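Local coordinates for protein isochorismatase hydrolase (Alkaliphilus metalliredigens, PDB 3HB7) that probably acts as a hydrolase of the isochorismatase family, its natural substrate not established, at residues Asp52-Lys64 with Leu89-Arg102. Residues are numbered along the deposited sequence; the frame is centred on the assembly and turned at random.
Sequences DIHLVHIQEAHRK and LYPQEDEYIVQKRR
His57 is clasped by the loop that leads into strand 96-100. Pro91 CB lies over one face of its imidazole, 3.6 Å from the ring centroid, in a CH-pi contact. At the ring edge His57 NE2 donates to Glu95 OE1 at 3.0 Å. The bond is bent, 147° at the hydrogen, and meets the carboxylate from above its plane. Arg46 of helix 35-47 makes a salt bridge to the same oxygen, which should favour a charged Glu95. CG of His57 sits beside the backbone N (chi1 -46°), which brings the ring to the loop. ND1 is buried without a polar partner. Glu95 runs alongside Leu55, with OE2 3.5 Å from Leu55 CD1.

Beyond this clasp the strands pair in parallel. His57 N bonds to Tyr96 O, and His57 O accepts Val98 N. Gln59 N then bonds to Val98 O, and Gln59 O accepts Lys100 N. On one face Val98 CG2 packs 4.0 Å from Val56 CG1, and Ile58 CG2 meets Lys100 CE at 3.8 Å. Lys100 NZ goes on to a salt bridge with Asp14. A water bridges Lys100 NZ and Glu60 OE2, which stand 4.1 Å apart, beyond a direct salt bridge.

The far end is looser. Exposed Arg63 lays its CG over one face of the Arg101 guanidinium. Arg63 NE comes 3.4 Å from Arg101 NH2, a like-charge approach of two donors with no hydrogen bond.

Strand 96-100 is the outermost strand of the parallel sheet on this side within the chain. Its neighbour 53-60 pairs inward with strand 8-13, in the strand order 3-2-1-4-5-6 of the Rossmann-like alpha/beta fold of isochorismatase-like hydrolases.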
loop_
_atom_site.group_PDB
_atom_site.type_symbol
_atom_site.label_atom_id
_atom_site.label_comp_id
_atom_site.label_asym_id
_atom_site.label_seq_id
_atom_site.Cartn_x
_atom_site.Cartn_y
_atom_site.Cartn_z
ATOM N N ASP E 52 -5.687 45.193 37.795
ATOM C CA ASP E 52 -6.469 43.986 37.704
ATOM C C ASP E 52 -5.798 42.886 36.894
ATOM O O ASP E 52 -5.950 41.730 37.192
ATOM C CB ASP E 52 -7.858 44.300 37.166
ATOM C CG ASP E 52 -8.753 44.888 38.203
ATOM O OD1 ASP E 52 -8.249 45.278 39.260
ATOM O OD2 ASP E 52 -9.958 44.961 37.968
ATOM N N ILE E 53 -5.071 43.275 35.859
ATOM C CA ILE E 53 -4.441 42.330 34.975
ATOM C C ILE E 53 -2.943 42.475 34.804
ATOM O O ILE E 53 -2.466 43.486 34.369
ATOM C CB ILE E 53 -5.099 42.386 33.639
ATOM C CG1 ILE E 53 -6.546 41.965 33.821
ATOM C CG2 ILE E 53 -4.392 41.489 32.695
ATOM C CD1 ILE E 53 -7.484 42.469 32.811
ATOM N N HIS E 54 -2.215 41.416 35.136
ATOM C CA HIS E 54 -0.773 41.412 35.080
ATOM C C HIS E 54 -0.259 40.681 33.875
ATOM O O HIS E 54 -0.865 39.760 33.418
ATOM C CB HIS E 54 -0.197 40.704 36.278
ATOM C CG HIS E 54 -0.499 41.350 37.586
ATOM N ND1 HIS E 54 0.360 41.286 38.655
ATOM C CD2 HIS E 54 -1.574 42.041 38.011
ATOM C CE1 HIS E 54 -0.164 41.923 39.678
ATOM N NE2 HIS E 54 -1.337 42.392 39.314
ATOM N N LEU E 55 0.904 41.081 33.407
ATOM C CA LEU E 55 1.586 40.392 32.351
ATOM C C LEU E 55 2.762 39.664 32.956
ATOM O O LEU E 55 3.518 40.247 33.693
ATOM C CB LEU E 55 2.118 41.385 31.350
ATOM C CG LEU E 55 1.224 41.856 30.229
ATOM C CD1 LEU E 55 2.063 42.393 29.114
ATOM C CD2 LEU E 55 0.364 40.749 29.766
ATOM N N VAL E 56 2.886 38.380 32.652
ATOM C CA VAL E 56 3.992 37.553 33.081
ATOM C C VAL E 56 4.643 36.960 31.859
ATOM O O VAL E 56 3.994 36.370 31.052
ATOM C CB VAL E 56 3.496 36.444 33.967
ATOM C CG1 VAL E 56 4.615 35.702 34.571
ATOM C CG2 VAL E 56 2.617 36.973 34.999
ATOM N N HIS E 57 5.937 37.117 31.719
ATOM C CA HIS E 57 6.618 36.604 30.552
ATOM C C HIS E 57 7.473 35.406 30.900
ATOM O O HIS E 57 8.291 35.454 31.786
ATOM C CB HIS E 57 7.496 37.665 29.911
ATOM C CG HIS E 57 6.834 38.994 29.756
ATOM N ND1 HIS E 57 6.330 39.436 28.559
ATOM C CD2 HIS E 57 6.612 39.984 30.643
ATOM C CE1 HIS E 57 5.802 40.626 28.722
ATOM N NE2 HIS E 57 5.959 40.981 29.978
ATOM N N ILE E 58 7.259 34.324 30.186
ATOM C CA ILE E 58 7.916 33.093 30.490
ATOM C C ILE E 58 8.826 32.663 29.383
ATOM O O ILE E 58 8.420 32.517 28.264
ATOM C CB ILE E 58 6.892 32.044 30.802
ATOM C CG1 ILE E 58 6.074 32.530 31.972
ATOM C CG2 ILE E 58 7.555 30.768 31.176
ATOM C CD1 ILE E 58 4.859 31.837 32.155
ATOM N N GLN E 59 10.078 32.465 29.717
ATOM C CA GLN E 59 11.067 32.098 28.752
ATOM C C GLN E 59 11.800 30.837 29.126
ATOM O O GLN E 59 12.252 30.687 30.221
ATOM C CB GLN E 59 12.066 33.229 28.568
ATOM C CG GLN E 59 13.042 33.344 29.663
ATOM C CD GLN E 59 13.926 34.536 29.573
ATOM O OE1 GLN E 59 14.400 34.858 28.520
ATOM N NE2 GLN E 59 14.120 35.212 30.660
ATOM N N GLU E 60 11.931 29.951 28.165
ATOM C CA GLU E 60 12.727 28.762 28.308
ATOM C C GLU E 60 14.160 29.182 28.369
ATOM O O GLU E 60 14.592 29.968 27.574
ATOM C CB GLU E 60 12.508 27.866 27.109
ATOM C CG GLU E 60 13.373 26.663 27.052
ATOM C CD GLU E 60 12.979 25.723 25.943
ATOM O OE1 GLU E 60 13.769 25.514 25.038
ATOM O OE2 GLU E 60 11.871 25.203 25.966
ATOM N N ALA E 61 14.871 28.672 29.356
ATOM C CA ALA E 61 16.249 28.999 29.590
ATOM C C ALA E 61 17.077 27.827 30.087
ATOM O O ALA E 61 17.395 27.764 31.230
ATOM C CB ALA E 61 16.334 30.131 30.551
ATOM N N HIS E 62 17.443 26.919 29.215
ATOM C CA HIS E 62 18.127 25.720 29.631
ATOM C C HIS E 62 19.536 26.006 30.038
ATOM O O HIS E 62 20.085 26.996 29.668
ATOM C CB HIS E 62 18.130 24.701 28.512
ATOM C CG HIS E 62 16.804 24.076 28.272
ATOM N ND1 HIS E 62 16.410 22.918 28.884
ATOM C CD2 HIS E 62 15.774 24.453 27.495
ATOM C CE1 HIS E 62 15.197 22.604 28.497
ATOM N NE2 HIS E 62 14.788 23.520 27.651
ATOM N N ARG E 63 20.120 25.099 30.794
ATOM C CA ARG E 63 21.524 25.134 31.121
ATOM C C ARG E 63 22.348 24.855 29.905
ATOM O O ARG E 63 21.995 24.029 29.116
ATOM C CB ARG E 63 21.837 24.012 32.056
ATOM C CG ARG E 63 21.126 24.030 33.310
ATOM C CD ARG E 63 22.043 23.594 34.374
ATOM N NE ARG E 63 21.864 22.205 34.680
ATOM C CZ ARG E 63 22.855 21.389 34.966
ATOM N NH1 ARG E 63 24.086 21.832 34.981
ATOM N NH2 ARG E 63 22.614 20.134 35.236
ATOM N N LYS E 64 23.485 25.507 29.787
ATOM C CA LYS E 64 24.373 25.284 28.654
ATOM C C LYS E 64 24.702 23.818 28.372
ATOM O O LYS E 64 25.094 23.081 29.252
ATOM C CB LYS E 64 25.655 26.083 28.823
ATOM N N LEU E 89 7.407 41.730 21.423
ATOM C CA LEU E 89 6.711 41.378 22.633
ATOM C C LEU E 89 7.544 41.499 23.894
ATOM O O LEU E 89 7.257 40.867 24.867
ATOM C CB LEU E 89 6.085 40.006 22.499
ATOM C CG LEU E 89 5.050 39.893 21.396
ATOM C CD1 LEU E 89 4.621 38.483 21.281
ATOM C CD2 LEU E 89 3.876 40.753 21.703
ATOM N N TYR E 90 8.552 42.346 23.880
ATOM C CA TYR E 90 9.418 42.510 25.020
ATOM C C TYR E 90 8.728 43.042 26.254
ATOM O O TYR E 90 7.818 43.827 26.177
ATOM C CB TYR E 90 10.555 43.427 24.667
ATOM C CG TYR E 90 11.842 43.016 25.249
ATOM C CD1 TYR E 90 12.361 43.655 26.342
ATOM C CD2 TYR E 90 12.543 41.983 24.712
ATOM C CE1 TYR E 90 13.526 43.271 26.862
ATOM C CE2 TYR E 90 13.705 41.603 25.224
ATOM C CZ TYR E 90 14.200 42.239 26.294
ATOM O OH TYR E 90 15.392 41.827 26.773
ATOM N N PRO E 91 9.176 42.571 27.395
ATOM C CA PRO E 91 8.577 42.918 28.663
ATOM C C PRO E 91 8.857 44.342 29.027
ATOM O O PRO E 91 9.864 44.891 28.666
ATOM C CB PRO E 91 9.310 42.014 29.639
ATOM C CG PRO E 91 9.918 41.023 28.850
ATOM C CD PRO E 91 10.279 41.642 27.593
ATOM N N GLN E 92 7.967 44.924 29.791
ATOM C CA GLN E 92 8.164 46.284 30.179
ATOM C C GLN E 92 8.453 46.429 31.638
ATOM O O GLN E 92 7.653 46.067 32.459
ATOM C CB GLN E 92 6.891 47.058 29.892
ATOM C CG GLN E 92 7.117 48.323 29.170
ATOM C CD GLN E 92 5.956 48.689 28.331
ATOM O OE1 GLN E 92 4.912 49.014 28.837
ATOM N NE2 GLN E 92 6.128 48.629 27.037
ATOM N N GLU E 93 9.592 46.977 31.985
ATOM C CA GLU E 93 9.666 47.563 33.286
ATOM C C GLU E 93 9.368 46.575 34.362
ATOM O O GLU E 93 10.122 45.682 34.623
ATOM C CB GLU E 93 8.659 48.698 33.390
ATOM N N ASP E 94 8.240 46.808 34.995
ATOM C CA ASP E 94 7.743 46.069 36.128
ATOM C C ASP E 94 7.297 44.634 35.907
ATOM O O ASP E 94 7.200 43.881 36.837
ATOM C CB ASP E 94 6.598 46.840 36.745
ATOM C CG ASP E 94 6.690 46.907 38.232
ATOM O OD1 ASP E 94 5.771 46.397 38.879
ATOM O OD2 ASP E 94 7.667 47.472 38.748
ATOM N N GLU E 95 6.971 44.275 34.690
ATOM C CA GLU E 95 6.349 43.004 34.449
ATOM C C GLU E 95 7.235 41.810 34.781
ATOM O O GLU E 95 8.386 41.746 34.404
ATOM C CB GLU E 95 5.875 42.965 33.019
ATOM C CG GLU E 95 5.255 44.246 32.620
ATOM C CD GLU E 95 4.944 44.324 31.171
ATOM O OE1 GLU E 95 5.766 43.919 30.357
ATOM O OE2 GLU E 95 3.869 44.808 30.851
ATOM N N TYR E 96 6.669 40.875 35.521
ATOM C CA TYR E 96 7.400 39.724 36.012
ATOM C C TYR E 96 7.890 38.790 34.934
ATOM O O TYR E 96 7.245 38.577 33.941
ATOM C CB TYR E 96 6.579 38.953 37.033
ATOM C CG TYR E 96 7.441 38.191 37.979
ATOM C CD1 TYR E 96 8.340 38.847 38.768
ATOM C CD2 TYR E 96 7.387 36.815 38.064
ATOM C CE1 TYR E 96 9.136 38.191 39.608
ATOM C CE2 TYR E 96 8.181 36.146 38.924
ATOM C CZ TYR E 96 9.068 36.845 39.697
ATOM O OH TYR E 96 9.917 36.250 40.572
ATOM N N ILE E 97 9.058 38.238 35.162
ATOM C CA ILE E 97 9.637 37.286 34.263
ATOM C C ILE E 97 9.912 35.967 34.961
ATOM O O ILE E 97 10.412 35.952 36.046
ATOM C CB ILE E 97 10.895 37.844 33.635
ATOM C CG1 ILE E 97 10.550 39.120 32.891
ATOM C CG2 ILE E 97 11.500 36.874 32.681
ATOM C CD1 ILE E 97 11.700 39.806 32.337
ATOM N N VAL E 98 9.565 34.866 34.318
ATOM C CA VAL E 98 9.888 33.560 34.823
ATOM C C VAL E 98 10.731 32.796 33.844
ATOM O O VAL E 98 10.424 32.722 32.693
ATOM C CB VAL E 98 8.657 32.747 35.097
ATOM C CG1 VAL E 98 9.012 31.490 35.817
ATOM C CG2 VAL E 98 7.702 33.512 35.872
ATOM N N GLN E 99 11.791 32.194 34.332
ATOM C CA GLN E 99 12.603 31.333 33.519
ATOM C C GLN E 99 12.411 29.886 33.869
ATOM O O GLN E 99 12.472 29.514 34.997
ATOM C CB GLN E 99 14.045 31.700 33.658
ATOM C CG GLN E 99 14.292 33.116 33.340
ATOM C CD GLN E 99 15.177 33.775 34.323
ATOM O OE1 GLN E 99 16.342 33.977 34.050
ATOM N NE2 GLN E 99 14.649 34.110 35.477
ATOM N N LYS E 100 12.179 29.081 32.853
ATOM C CA LYS E 100 11.868 27.683 33.008
ATOM C C LYS E 100 12.810 26.830 32.192
ATOM O O LYS E 100 13.252 27.244 31.165
ATOM C CB LYS E 100 10.423 27.435 32.606
ATOM C CG LYS E 100 10.161 27.585 31.170
ATOM C CD LYS E 100 8.802 27.168 30.817
ATOM C CE LYS E 100 8.474 27.504 29.407
ATOM N NZ LYS E 100 8.852 26.532 28.386
ATOM N N ARG E 101 13.156 25.662 32.708
ATOM C CA ARG E 101 13.979 24.669 32.027
ATOM C C ARG E 101 13.229 23.426 31.533
ATOM O O ARG E 101 13.830 22.548 31.002
ATOM C CB ARG E 101 15.130 24.226 32.928
ATOM C CG ARG E 101 16.009 25.317 33.452
ATOM C CD ARG E 101 16.932 24.890 34.589
ATOM N NE ARG E 101 17.517 23.603 34.320
ATOM C CZ ARG E 101 18.000 22.782 35.214
ATOM N NH1 ARG E 101 18.004 23.089 36.476
ATOM N NH2 ARG E 101 18.475 21.633 34.823
ATOM N N ARG E 102 11.930 23.365 31.740
ATOM C CA ARG E 102 11.093 22.238 31.362
ATOM C C ARG E 102 9.824 22.774 30.735
ATOM O O ARG E 102 9.717 23.933 30.510
ATOM C CB ARG E 102 10.777 21.299 32.526
ATOM C CG ARG E 102 11.924 20.472 33.026
ATOM C CD ARG E 102 12.440 19.525 31.993
ATOM N NE ARG E 102 13.550 18.736 32.465
ATOM C CZ ARG E 102 14.805 19.100 32.385
ATOM N NH1 ARG E 102 15.133 20.246 31.848
ATOM N NH2 ARG E 102 15.727 18.323 32.861
HETATM O O HOH W 1 11.477 25.162 28.942
#